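Local coordinates for glycine cleavage system transcriptional repressor, putative (PDB 1U8S), which probably represses transcription of glycine cleavage system genes and carries two ACT domains in a domain-swapped dimer, at residues B[5-10]-B[79-84]; B[25-30]-B[60-65]; B[32-37]-B[48-53]. All coordinates share one frame; numbering follows the deposited sequence.

Interaction 1 (B[5-10]-B[79-84]); sequences QHLVIT and MKRTSP
Met79 opens the pairing against Ile9. Its CG stands beside the backbone N (chi1 -48°), and CB lies 4.0 Å from Leu7 CD1. The chain bends at SD, which meets Leu7 CD2, and packs on Glu63 and Leu66 of helix 56-71. Lys80 is the hydrogen-bonded partner of Val8. Val8 N gives a 3.0 Å bond to Lys80 O from above the carbonyl plane, and the return bond from Lys80 N to Val8 O is weak. The lysine chain leads away to a salt bridge with Glu45 of the second subunit. These are the first and last strands of the βαββαβ ACT fold; the last pairs antiparallel with the first and is outermost in the sheet of this chain. Arg81 faces Leu7, whose CD1 sits 3.5 Å from Arg81 N. The guanidinium forms a salt bridge with Glu63. Thr82 N donates to His6 O at 3.2 Å. Its side chain points to the face of Val8 and Lys80, where Thr82 CG2 meets Val8 CG2 at 3.7 Å. Its OG1 bonds to Glu45 of the second subunit. Past Ser83, Pro84 covers one face of the His6 ring in a CH-pi contact, with Pro84 CA 3.5 Å from the ring centroid.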
ATOM      1  N   GLN B   5      11.981  -0.966 -19.065  1.00 57.45           N
ATOM      2  CA  GLN B   5      12.476  -1.452 -17.777  1.00 55.53           C
ATOM      3  C   GLN B   5      11.601  -1.028 -16.579  1.00 53.67           C
ATOM      4  O   GLN B   5      11.102   0.099 -16.520  1.00 52.73           O
ATOM      5  CB  GLN B   5      13.913  -0.967 -17.571  1.00 55.73           C
ATOM      6  CG  GLN B   5      14.493  -1.307 -16.212  1.00 57.07           C
ATOM      7  CD  GLN B   5      14.691  -2.797 -16.006  1.00 58.19           C
ATOM      8  OE1 GLN B   5      14.908  -3.255 -14.882  1.00 58.84           O
ATOM      9  NE2 GLN B   5      14.633  -3.561 -17.091  1.00 58.83           N
ATOM     10  N   HIS B   6      11.427  -1.941 -15.628  1.00 51.19           N
ATOM     11  CA  HIS B   6      10.607  -1.686 -14.451  1.00 49.19           C
ATOM     12  C   HIS B   6      11.439  -1.454 -13.208  1.00 48.14           C
ATOM     13  O   HIS B   6      12.485  -2.070 -13.028  1.00 49.79           O
ATOM     14  CB  HIS B   6       9.657  -2.856 -14.191  1.00 47.89           C
ATOM     15  CG  HIS B   6       8.666  -3.093 -15.285  1.00 47.83           C
ATOM     16  ND1 HIS B   6       9.040  -3.373 -16.582  1.00 48.10           N
ATOM     17  CD2 HIS B   6       7.313  -3.124 -15.271  1.00 48.86           C
ATOM     18  CE1 HIS B   6       7.961  -3.571 -17.317  1.00 48.06           C
ATOM     19  NE2 HIS B   6       6.899  -3.427 -16.545  1.00 48.79           N
ATOM     20  N   LEU B   7      10.946  -0.577 -12.339  1.00 45.61           N
ATOM     21  CA  LEU B   7      11.628  -0.245 -11.095  1.00 43.40           C
ATOM     22  C   LEU B   7      10.610  -0.188  -9.963  1.00 42.82           C
ATOM     23  O   LEU B   7       9.446   0.167 -10.178  1.00 41.84           O
ATOM     24  CB  LEU B   7      12.323   1.115 -11.226  1.00 42.80           C
ATOM     25  CG  LEU B   7      13.095   1.651 -10.020  1.00 42.93           C
ATOM     26  CD1 LEU B   7      14.331   0.802  -9.788  1.00 43.15           C
ATOM     27  CD2 LEU B   7      13.503   3.090 -10.264  1.00 41.65           C
ATOM     28  N   VAL B   8      11.050  -0.547  -8.763  1.00 41.00           N
ATOM     29  CA  VAL B   8      10.188  -0.520  -7.594  1.00 39.43           C
ATOM     30  C   VAL B   8      10.692   0.553  -6.651  1.00 40.15           C
ATOM     31  O   VAL B   8      11.876   0.597  -6.322  1.00 39.39           O
ATOM     32  CB  VAL B   8      10.185  -1.867  -6.853  1.00 38.04           C
ATOM     33  CG1 VAL B   8       9.593  -1.686  -5.473  1.00 37.66           C
ATOM     34  CG2 VAL B   8       9.376  -2.888  -7.636  1.00 36.41           C
ATOM     35  N   ILE B   9       9.791   1.422  -6.216  1.00 40.69           N
ATOM     36  CA  ILE B   9      10.173   2.499  -5.320  1.00 42.13           C
ATOM     37  C   ILE B   9       9.487   2.446  -3.954  1.00 41.59           C
ATOM     38  O   ILE B   9       8.299   2.147  -3.839  1.00 40.98           O
ATOM     39  CB  ILE B   9       9.879   3.874  -5.956  1.00 43.51           C
ATOM     40  CG1 ILE B   9      10.709   4.052  -7.229  1.00 44.82           C
ATOM     41  CG2 ILE B   9      10.207   4.987  -4.968  1.00 44.67           C
ATOM     42  CD1 ILE B   9      10.358   5.318  -8.010  1.00 45.21           C
ATOM     43  N   THR B  10      10.268   2.744  -2.925  1.00 41.31           N
ATOM     44  CA  THR B  10       9.788   2.777  -1.562  1.00 42.41           C
ATOM     45  C   THR B  10      10.199   4.126  -0.991  1.00 42.23           C
ATOM     46  O   THR B  10      11.335   4.557  -1.168  1.00 42.48           O
ATOM     47  CB  THR B  10      10.417   1.649  -0.720  1.00 43.05           C
ATOM     48  OG1 THR B  10       9.506   0.546  -0.651  1.00 45.48           O
ATOM     49  CG2 THR B  10      10.727   2.133   0.679  1.00 43.94           C
ATOM     50  N   MET B  79      15.059   1.749  -3.782  1.00 54.35           N
ATOM     51  CA  MET B  79      14.630   1.309  -5.110  1.00 54.37           C
ATOM     52  C   MET B  79      15.195  -0.063  -5.463  1.00 53.48           C
ATOM     53  O   MET B  79      16.119  -0.550  -4.817  1.00 54.82           O
ATOM     54  CB  MET B  79      15.088   2.289  -6.182  1.00 55.96           C
ATOM     55  CG  MET B  79      14.811   3.737  -5.884  1.00 59.60           C
ATOM     56  SD  MET B  79      15.499   4.757  -7.186  1.00 62.75           S
ATOM     57  CE  MET B  79      17.291   4.644  -6.808  1.00 60.83           C
ATOM     58  N   LYS B  80      14.636  -0.676  -6.501  1.00 51.22           N
ATOM     59  CA  LYS B  80      15.095  -1.976  -6.953  1.00 48.71           C
ATOM     60  C   LYS B  80      14.494  -2.352  -8.293  1.00 48.48           C
ATOM     61  O   LYS B  80      13.276  -2.466  -8.430  1.00 48.99           O
ATOM     62  CB  LYS B  80      14.760  -3.070  -5.934  1.00 46.96           C
ATOM     63  CG  LYS B  80      15.080  -4.464  -6.455  1.00 43.84           C
ATOM     64  CD  LYS B  80      14.875  -5.546  -5.422  1.00 42.30           C
ATOM     65  CE  LYS B  80      15.266  -6.897  -5.995  1.00 38.83           C
ATOM     66  NZ  LYS B  80      15.237  -7.971  -4.972  1.00 41.55           N
ATOM     67  N   ARG B  81      15.348  -2.548  -9.287  1.00 48.04           N
ATOM     68  CA  ARG B  81      14.864  -2.939 -10.594  1.00 49.16           C
ATOM     69  C   ARG B  81      14.216  -4.315 -10.423  1.00 48.63           C
ATOM     70  O   ARG B  81      14.494  -5.026  -9.456  1.00 47.16           O
ATOM     71  CB  ARG B  81      16.027  -2.990 -11.587  1.00 50.99           C
ATOM     72  CG  ARG B  81      16.829  -1.687 -11.651  1.00 55.41           C
ATOM     73  CD  ARG B  81      18.093  -1.831 -12.509  1.00 59.94           C
ATOM     74  NE  ARG B  81      17.864  -1.529 -13.922  1.00 60.33           N
ATOM     75  CZ  ARG B  81      18.119  -0.349 -14.483  1.00 61.44           C
ATOM     76  NH1 ARG B  81      18.619   0.646 -13.758  1.00 60.15           N
ATOM     77  NH2 ARG B  81      17.861  -0.161 -15.770  1.00 62.66           N
ATOM     78  N   THR B  82      13.339  -4.676 -11.353  1.00 49.59           N
ATOM     79  CA  THR B  82      12.651  -5.958 -11.288  1.00 48.78           C
ATOM     80  C   THR B  82      12.049  -6.314 -12.652  1.00 49.84           C
ATOM     81  O   THR B  82      11.919  -5.459 -13.521  1.00 49.18           O
ATOM     82  CB  THR B  82      11.540  -5.916 -10.211  1.00 47.71           C
ATOM     83  OG1 THR B  82      10.929  -7.204 -10.090  1.00 46.89           O
ATOM     84  CG2 THR B  82      10.478  -4.890 -10.574  1.00 46.45           C
ATOM     85  N   SER B  83      11.707  -7.587 -12.830  1.00 52.25           N
ATOM     86  CA  SER B  83      11.124  -8.076 -14.076  1.00 54.81           C
ATOM     87  C   SER B  83       9.799  -7.378 -14.313  1.00 56.73           C
ATOM     88  O   SER B  83       9.248  -6.767 -13.399  1.00 57.17           O
ATOM     89  CB  SER B  83      10.867  -9.587 -13.995  1.00 55.13           C
ATOM     90  OG  SER B  83      12.058 -10.311 -13.757  1.00 56.21           O
ATOM     91  N   PRO B  84       9.264  -7.459 -15.544  1.00 57.96           N
ATOM     92  CA  PRO B  84       7.985  -6.804 -15.805  1.00 58.69           C
ATOM     93  C   PRO B  84       6.895  -7.398 -14.932  1.00 59.39           C
ATOM     94  O   PRO B  84       6.998  -8.532 -14.462  1.00 57.92           O
ATOM     95  CB  PRO B  84       7.758  -7.050 -17.294  1.00 58.70           C
ATOM     96  CG  PRO B  84       8.494  -8.315 -17.554  1.00 58.36           C
ATOM     97  CD  PRO B  84       9.765  -8.119 -16.761  1.00 58.38           C
TER

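Interaction 2 (B[25-30]-B[60-65]); sequences RLVTQA and TRVETT
Val62 and Leu26 bury the most surface here, with Ala30 next. They join the end of helix 19-28 to the middle of helix 56-71, the two helices that cover one face of the ACT-domain sheet. Val62 has CG1 anti to the backbone N (chi1 179°) and CG2 beside that N. The two methyls therefore serve different neighbours. CG2 meets the methyl of Ala30, with Val62 CG2 3.4 Å from Ala30 CB. Val62 CG1 touches both Leu26 CD2 and Val27 CG2, each at 4.4 Å. On the sheet side, Ile52 of strand 45-54 touches both Val27 and Val62. Ala30 follows the last turn of its helix, and its CB also touches CG of Arg61, 4.0 Å away. The arginine supplies only its aliphatic part.

Leu26 has CG anti to the backbone N (chi1 -170°) and slides past Thr65 in the opposite direction. Leu26 CD2 comes to 3.1 Å from Thr65 OG1. That hydroxyl holds the crowded position between the backbone N and the carbonyl carbon (chi1 60°). From there it donates back within its own helix, with Thr65 OG1 2.8 Å from Arg61 O, in the carbonyl plane on a lone pair. Arg61 O also accepts from Thr65 N. With its proton given to Arg61 O, the hydroxyl meets leucine carbons as a packing surface, and these two segments touch by van der Waals contact, tight at Leu26 CD2.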
ATOM      1  N   ARG B  25       5.726  13.678  -9.704  1.00 56.21           N
ATOM      2  CA  ARG B  25       6.184  14.743 -10.583  1.00 56.15           C
ATOM      3  C   ARG B  25       7.528  14.350 -11.171  1.00 53.89           C
ATOM      4  O   ARG B  25       7.732  14.381 -12.384  1.00 52.94           O
ATOM      5  CB  ARG B  25       6.305  16.043  -9.779  1.00 58.88           C
ATOM      6  CG  ARG B  25       6.779  17.254 -10.557  1.00 62.57           C
ATOM      7  CD  ARG B  25       6.776  18.500  -9.673  1.00 65.69           C
ATOM      8  NE  ARG B  25       7.534  19.584 -10.286  1.00 68.55           N
ATOM      9  CZ  ARG B  25       8.831  19.515 -10.567  1.00 71.07           C
ATOM     10  NH1 ARG B  25       9.517  18.412 -10.285  1.00 72.30           N
ATOM     11  NH2 ARG B  25       9.448  20.543 -11.135  1.00 72.79           N
ATOM     12  N   LEU B  26       8.436  13.967 -10.286  1.00 52.06           N
ATOM     13  CA  LEU B  26       9.776  13.562 -10.667  1.00 51.48           C
ATOM     14  C   LEU B  26       9.721  12.318 -11.549  1.00 52.08           C
ATOM     15  O   LEU B  26      10.436  12.218 -12.548  1.00 52.76           O
ATOM     16  CB  LEU B  26      10.598  13.295  -9.401  1.00 49.31           C
ATOM     17  CG  LEU B  26      12.106  13.075  -9.517  1.00 47.64           C
ATOM     18  CD1 LEU B  26      12.758  13.389  -8.177  1.00 46.30           C
ATOM     19  CD2 LEU B  26      12.396  11.647  -9.949  1.00 47.66           C
ATOM     20  N   VAL B  27       8.854  11.380 -11.182  1.00 52.10           N
ATOM     21  CA  VAL B  27       8.700  10.134 -11.928  1.00 53.16           C
ATOM     22  C   VAL B  27       8.096  10.311 -13.320  1.00 54.38           C
ATOM     23  O   VAL B  27       8.653   9.825 -14.313  1.00 55.51           O
ATOM     24  CB  VAL B  27       7.842   9.122 -11.134  1.00 50.68           C
ATOM     25  CG1 VAL B  27       7.526   7.912 -11.987  1.00 49.64           C
ATOM     26  CG2 VAL B  27       8.591   8.691  -9.893  1.00 50.99           C
ATOM     27  N   THR B  28       6.956  10.993 -13.398  1.00 56.09           N
ATOM     28  CA  THR B  28       6.300  11.204 -14.684  1.00 57.97           C
ATOM     29  C   THR B  28       7.125  12.131 -15.564  1.00 59.18           C
ATOM     30  O   THR B  28       7.233  11.906 -16.771  1.00 59.35           O
ATOM     31  CB  THR B  28       4.891  11.804 -14.511  1.00 57.69           C
ATOM     32  OG1 THR B  28       4.988  13.052 -13.817  1.00 58.18           O
ATOM     33  CG2 THR B  28       4.006  10.853 -13.728  1.00 56.67           C
ATOM     34  N   GLN B  29       7.709  13.164 -14.952  1.00 60.27           N
ATOM     35  CA  GLN B  29       8.543  14.125 -15.678  1.00 61.40           C
ATOM     36  C   GLN B  29       9.896  13.518 -16.079  1.00 61.61           C
ATOM     37  O   GLN B  29      10.737  14.194 -16.676  1.00 62.75           O
ATOM     38  CB  GLN B  29       8.764  15.395 -14.834  1.00 62.66           C
ATOM     39  CG  GLN B  29       7.581  16.375 -14.850  1.00 65.35           C
ATOM     40  CD  GLN B  29       7.925  17.740 -14.257  1.00 67.26           C
ATOM     41  OE1 GLN B  29       9.022  18.262 -14.468  1.00 69.17           O
ATOM     42  NE2 GLN B  29       6.981  18.329 -13.527  1.00 66.77           N
ATOM     43  N   ALA B  30      10.099  12.246 -15.745  1.00 60.63           N
ATOM     44  CA  ALA B  30      11.333  11.542 -16.086  1.00 59.14           C
ATOM     45  C   ALA B  30      11.098  10.663 -17.311  1.00 58.34           C
ATOM     46  O   ALA B  30      12.034  10.081 -17.861  1.00 58.40           O
ATOM     47  CB  ALA B  30      11.796  10.689 -14.914  1.00 58.42           C
ATOM     48  N   THR B  60      17.154   5.234 -15.225  1.00 52.32           N
ATOM     49  CA  THR B  60      18.370   5.723 -14.592  1.00 53.00           C
ATOM     50  C   THR B  60      18.132   7.158 -14.132  1.00 53.76           C
ATOM     51  O   THR B  60      18.548   7.549 -13.037  1.00 53.33           O
ATOM     52  CB  THR B  60      19.558   5.695 -15.566  1.00 53.06           C
ATOM     53  OG1 THR B  60      19.721   4.365 -16.073  1.00 52.73           O
ATOM     54  CG2 THR B  60      20.837   6.117 -14.860  1.00 51.58           C
ATOM     55  N   ARG B  61      17.452   7.936 -14.972  1.00 55.25           N
ATOM     56  CA  ARG B  61      17.143   9.322 -14.637  1.00 56.58           C
ATOM     57  C   ARG B  61      16.395   9.367 -13.320  1.00 56.47           C
ATOM     58  O   ARG B  61      16.616  10.260 -12.507  1.00 57.14           O
ATOM     59  CB  ARG B  61      16.278   9.965 -15.716  1.00 57.61           C
ATOM     60  CG  ARG B  61      15.745  11.340 -15.327  1.00 60.32           C
ATOM     61  CD  ARG B  61      16.838  12.401 -15.328  1.00 64.32           C
ATOM     62  NE  ARG B  61      16.357  13.689 -14.822  1.00 66.84           N
ATOM     63  CZ  ARG B  61      16.968  14.852 -15.039  1.00 68.82           C
ATOM     64  NH1 ARG B  61      18.083  14.888 -15.759  1.00 70.42           N
ATOM     65  NH2 ARG B  61      16.468  15.980 -14.538  1.00 67.98           N
ATOM     66  N   VAL B  62      15.506   8.397 -13.119  1.00 56.80           N
ATOM     67  CA  VAL B  62      14.720   8.311 -11.895  1.00 56.81           C
ATOM     68  C   VAL B  62      15.581   7.775 -10.754  1.00 58.41           C
ATOM     69  O   VAL B  62      15.459   8.220  -9.611  1.00 59.51           O
ATOM     70  CB  VAL B  62      13.495   7.381 -12.072  1.00 55.44           C
ATOM     71  CG1 VAL B  62      12.707   7.295 -10.778  1.00 53.80           C
ATOM     72  CG2 VAL B  62      12.617   7.896 -13.183  1.00 53.97           C
ATOM     73  N   GLU B  63      16.453   6.821 -11.064  1.00 59.24           N
ATOM     74  CA  GLU B  63      17.322   6.233 -10.051  1.00 60.25           C
ATOM     75  C   GLU B  63      18.323   7.257  -9.531  1.00 60.30           C
ATOM     76  O   GLU B  63      18.818   7.139  -8.408  1.00 60.28           O
ATOM     77  CB  GLU B  63      18.073   5.027 -10.625  1.00 61.44           C
ATOM     78  CG  GLU B  63      17.174   3.908 -11.124  1.00 63.33           C
ATOM     79  CD  GLU B  63      17.960   2.746 -11.712  1.00 65.28           C
ATOM     80  OE1 GLU B  63      18.760   2.979 -12.646  1.00 67.23           O
ATOM     81  OE2 GLU B  63      17.775   1.601 -11.242  1.00 65.64           O
ATOM     82  N   THR B  64      18.622   8.267 -10.341  1.00 60.42           N
ATOM     83  CA  THR B  64      19.565   9.282  -9.907  1.00 60.61           C
ATOM     84  C   THR B  64      18.890  10.421  -9.168  1.00 61.29           C
ATOM     85  O   THR B  64      19.231  10.706  -8.020  1.00 62.87           O
ATOM     86  CB  THR B  64      20.346   9.883 -11.081  1.00 60.62           C
ATOM     87  OG1 THR B  64      21.032   8.844 -11.792  1.00 60.95           O
ATOM     88  CG2 THR B  64      21.364  10.891 -10.559  1.00 59.71           C
ATOM     89  N   THR B  65      17.927  11.066  -9.820  1.00 60.79           N
ATOM     90  CA  THR B  65      17.226  12.209  -9.230  1.00 59.84           C
ATOM     91  C   THR B  65      16.410  11.966  -7.951  1.00 58.74           C
ATOM     92  O   THR B  65      16.346  12.841  -7.088  1.00 57.64           O
ATOM     93  CB  THR B  65      16.307  12.867 -10.270  1.00 60.32           C
ATOM     94  OG1 THR B  65      15.336  11.918 -10.724  1.00 60.68           O
ATOM     95  CG2 THR B  65      17.120  13.348 -11.454  1.00 61.97           C
TER

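Interaction 3 (B[32-37]-B[48-53]); sequences CNIIDS and LLMLIS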
ATOM      1  N   CYS B  32       8.884   8.086 -17.251  1.00 54.55           N
ATOM      2  CA  CYS B  32       8.375   6.798 -16.819  1.00 52.61           C
ATOM      3  C   CYS B  32       6.868   6.766 -16.614  1.00 51.42           C
ATOM      4  O   CYS B  32       6.211   7.799 -16.491  1.00 51.93           O
ATOM      5  CB  CYS B  32       9.070   6.379 -15.530  1.00 53.41           C
ATOM      6  SG  CYS B  32      10.857   6.339 -15.670  1.00 54.99           S
ATOM      7  N   ASN B  33       6.329   5.556 -16.591  1.00 49.47           N
ATOM      8  CA  ASN B  33       4.913   5.346 -16.384  1.00 49.00           C
ATOM      9  C   ASN B  33       4.755   4.796 -14.987  1.00 49.60           C
ATOM     10  O   ASN B  33       5.652   4.122 -14.477  1.00 50.29           O
ATOM     11  CB  ASN B  33       4.380   4.321 -17.374  1.00 49.42           C
ATOM     12  CG  ASN B  33       4.378   4.834 -18.783  1.00 51.12           C
ATOM     13  OD1 ASN B  33       3.527   5.645 -19.157  1.00 52.89           O
ATOM     14  ND2 ASN B  33       5.340   4.382 -19.581  1.00 51.60           N
ATOM     15  N   ILE B  34       3.625   5.096 -14.358  1.00 47.72           N
ATOM     16  CA  ILE B  34       3.359   4.572 -13.034  1.00 45.38           C
ATOM     17  C   ILE B  34       2.371   3.431 -13.240  1.00 45.05           C
ATOM     18  O   ILE B  34       1.194   3.660 -13.534  1.00 44.54           O
ATOM     19  CB  ILE B  34       2.747   5.633 -12.120  1.00 45.04           C
ATOM     20  CG1 ILE B  34       3.720   6.807 -11.987  1.00 45.05           C
ATOM     21  CG2 ILE B  34       2.477   5.038 -10.744  1.00 43.64           C
ATOM     22  CD1 ILE B  34       3.155   7.983 -11.241  1.00 43.90           C
ATOM     23  N   ILE B  35       2.871   2.204 -13.114  1.00 43.34           N
ATOM     24  CA  ILE B  35       2.055   1.006 -13.284  1.00 41.59           C
ATOM     25  C   ILE B  35       1.024   0.880 -12.173  1.00 41.26           C
ATOM     26  O   ILE B  35      -0.160   0.617 -12.422  1.00 40.83           O
ATOM     27  CB  ILE B  35       2.925  -0.267 -13.263  1.00 41.29           C
ATOM     28  CG1 ILE B  35       3.981  -0.201 -14.375  1.00 41.99           C
ATOM     29  CG2 ILE B  35       2.047  -1.499 -13.394  1.00 37.61           C
ATOM     30  CD1 ILE B  35       3.406  -0.156 -15.778  1.00 43.80           C
ATOM     31  N   ASP B  36       1.488   1.065 -10.941  1.00 39.08           N
ATOM     32  CA  ASP B  36       0.623   0.952  -9.780  1.00 37.64           C
ATOM     33  C   ASP B  36       1.338   1.512  -8.566  1.00 35.65           C
ATOM     34  O   ASP B  36       2.540   1.754  -8.615  1.00 36.03           O
ATOM     35  CB  ASP B  36       0.271  -0.519  -9.539  1.00 39.72           C
ATOM     36  CG  ASP B  36      -0.866  -0.685  -8.567  1.00 40.80           C
ATOM     37  OD1 ASP B  36      -1.544   0.327  -8.272  1.00 44.05           O
ATOM     38  OD2 ASP B  36      -1.093  -1.821  -8.113  1.00 41.10           O
ATOM     39  N   SER B  37       0.607   1.719  -7.477  1.00 32.52           N
ATOM     40  CA  SER B  37       1.216   2.257  -6.272  1.00 31.92           C
ATOM     41  C   SER B  37       0.292   2.094  -5.091  1.00 32.46           C
ATOM     42  O   SER B  37      -0.880   1.755  -5.246  1.00 33.60           O
ATOM     43  CB  SER B  37       1.520   3.751  -6.443  1.00 31.64           C
ATOM     44  OG  SER B  37       0.330   4.496  -6.614  1.00 28.51           O
ATOM     45  N   LEU B  48       4.884   5.346   0.723  1.00 33.87           N
ATOM     46  CA  LEU B  48       4.575   5.008  -0.662  1.00 32.49           C
ATOM     47  C   LEU B  48       5.265   3.766  -1.261  1.00 32.89           C
ATOM     48  O   LEU B  48       6.481   3.600  -1.154  1.00 29.94           O
ATOM     49  CB  LEU B  48       4.916   6.213  -1.524  1.00 31.38           C
ATOM     50  CG  LEU B  48       5.011   5.977  -3.016  1.00 31.37           C
ATOM     51  CD1 LEU B  48       3.653   6.173  -3.625  1.00 31.74           C
ATOM     52  CD2 LEU B  48       5.996   6.962  -3.621  1.00 35.01           C
ATOM     53  N   LEU B  49       4.471   2.901  -1.893  1.00 33.76           N
ATOM     54  CA  LEU B  49       5.001   1.729  -2.588  1.00 34.24           C
ATOM     55  C   LEU B  49       4.728   2.080  -4.027  1.00 34.04           C
ATOM     56  O   LEU B  49       3.629   2.522  -4.336  1.00 35.04           O
ATOM     57  CB  LEU B  49       4.232   0.457  -2.242  1.00 33.35           C
ATOM     58  CG  LEU B  49       4.400  -0.016  -0.804  1.00 36.37           C
ATOM     59  CD1 LEU B  49       3.721  -1.375  -0.616  1.00 30.57           C
ATOM     60  CD2 LEU B  49       5.905  -0.082  -0.469  1.00 35.49           C
ATOM     61  N   MET B  50       5.702   1.911  -4.909  1.00 35.23           N
ATOM     62  CA  MET B  50       5.439   2.257  -6.298  1.00 37.30           C
ATOM     63  C   MET B  50       6.240   1.433  -7.292  1.00 38.13           C
ATOM     64  O   MET B  50       7.361   1.021  -7.014  1.00 39.96           O
ATOM     65  CB  MET B  50       5.689   3.751  -6.526  1.00 36.55           C
ATOM     66  CG  MET B  50       5.260   4.256  -7.885  1.00 36.46           C
ATOM     67  SD  MET B  50       5.595   6.030  -8.103  1.00 41.76           S
ATOM     68  CE  MET B  50       4.091   6.768  -7.413  1.00 36.27           C
ATOM     69  N   LEU B  51       5.631   1.190  -8.447  1.00 38.33           N
ATOM     70  CA  LEU B  51       6.231   0.421  -9.532  1.00 38.62           C
ATOM     71  C   LEU B  51       6.142   1.241 -10.809  1.00 38.30           C
ATOM     72  O   LEU B  51       5.055   1.548 -11.285  1.00 37.19           O
ATOM     73  CB  LEU B  51       5.478  -0.899  -9.726  1.00 37.10           C
ATOM     74  CG  LEU B  51       5.867  -1.648 -10.999  1.00 35.26           C
ATOM     75  CD1 LEU B  51       7.339  -1.997 -10.918  1.00 33.68           C
ATOM     76  CD2 LEU B  51       5.006  -2.890 -11.177  1.00 33.66           C
ATOM     77  N   ILE B  52       7.290   1.591 -11.367  1.00 38.96           N
ATOM     78  CA  ILE B  52       7.303   2.390 -12.575  1.00 41.09           C
ATOM     79  C   ILE B  52       8.040   1.639 -13.667  1.00 43.00           C
ATOM     80  O   ILE B  52       8.733   0.663 -13.405  1.00 41.91           O
ATOM     81  CB  ILE B  52       8.005   3.760 -12.343  1.00 40.88           C
ATOM     82  CG1 ILE B  52       9.476   3.542 -11.991  1.00 39.50           C
ATOM     83  CG2 ILE B  52       7.318   4.526 -11.204  1.00 38.49           C
ATOM     84  CD1 ILE B  52      10.254   4.835 -11.794  1.00 41.38           C
ATOM     85  N   SER B  53       7.875   2.100 -14.899  1.00 46.20           N
ATOM     86  CA  SER B  53       8.536   1.489 -16.039  1.00 47.39           C
ATOM     87  C   SER B  53       8.973   2.616 -16.965  1.00 48.97           C
ATOM     88  O   SER B  53       8.385   3.694 -16.962  1.00 48.99           O
ATOM     89  CB  SER B  53       7.578   0.556 -16.774  1.00 46.28           C
ATOM     90  OG  SER B  53       6.521   1.293 -17.361  1.00 48.26           O
TER
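Four backbone hydrogen bonds join residues 32-37 to 48-53. They form part of the β-hairpin of strands 33-42 and 45-54, second and third in chain order in the ACT-domain sheet. Asn33 and Ser53 make a hydrogen-bonded pair. Asn33 N reaches Ser53 O at 2.8 Å, nearly straight (163°), and Ser53 N returns a bond to Asn33 O. Both donors lie in the plane of the carbonyl they approach. A beta bulge follows. Ile35 N bonds to Leu51 O nearly along the C=O axis, and Leu51 N bonds to Asp36 O at 3.1 Å. Leu51 thus faces two residues, Ile35 and Asp36. The helix-like backbone of Ile35 (psi -47°) makes the extra step.

The side chains divide between two faces. Ile34, Ser37, Met50 and Ile52 share one; Asn33, Asp36, Leu51 and Ser53 are on the other. Met50 starts anti to the backbone N and bends at chi3, which brings CE to both Ser37 CB and Ile34 CG2. Ile34 crosses Met50 obliquely, with Ile34 CG2 4.1 Å from Met50 CG. At the bulge, Ile35 lies alongside Leu51 and points the same way, and its CB is 3.9 Å from Leu51 CD2.

Beyond this shell, Ile34 packs on Val27 and Thr28 of helix 19-28, and Cys32 on Asn58 and Ile59 of helix 56-71. Leu51 touches Val8 of the neighbouring strand. The second subunit meets the outer strand: Asn33 OD1 accepts from Thr128 N and Ser37 OG bonds to Leu124 O, both of that subunit. Asp36 OD2 forms a salt bridge with Arg38. Its other oxygen, Asp36 OD1, takes a weak bond from Ser37 N at 2.7 Å.

In the fold
All three contacts belong to the N-terminal ACT domain. Along the chain, interaction 3 falls between the segments of interaction 2, which in turn falls between those of interaction 1. Interactions 1 and 3 share one antiparallel sheet, in the order 33-42, 45-54, 5-14, 76-82. Their centres are about 8 Å apart, and strands 5-14 and 45-54 join them. Interaction 2 joins the two helices on one face of that sheet. Its centre is about 13 Å from that of interaction 1 and about 11 Å from that of interaction 3. Val62 of interaction 2 meets Ile9 of interaction 1 and Cys32 of interaction 3, so the helix layer packs on both. Each contact also touches the second subunit, consistent with a domain-swapped dimer.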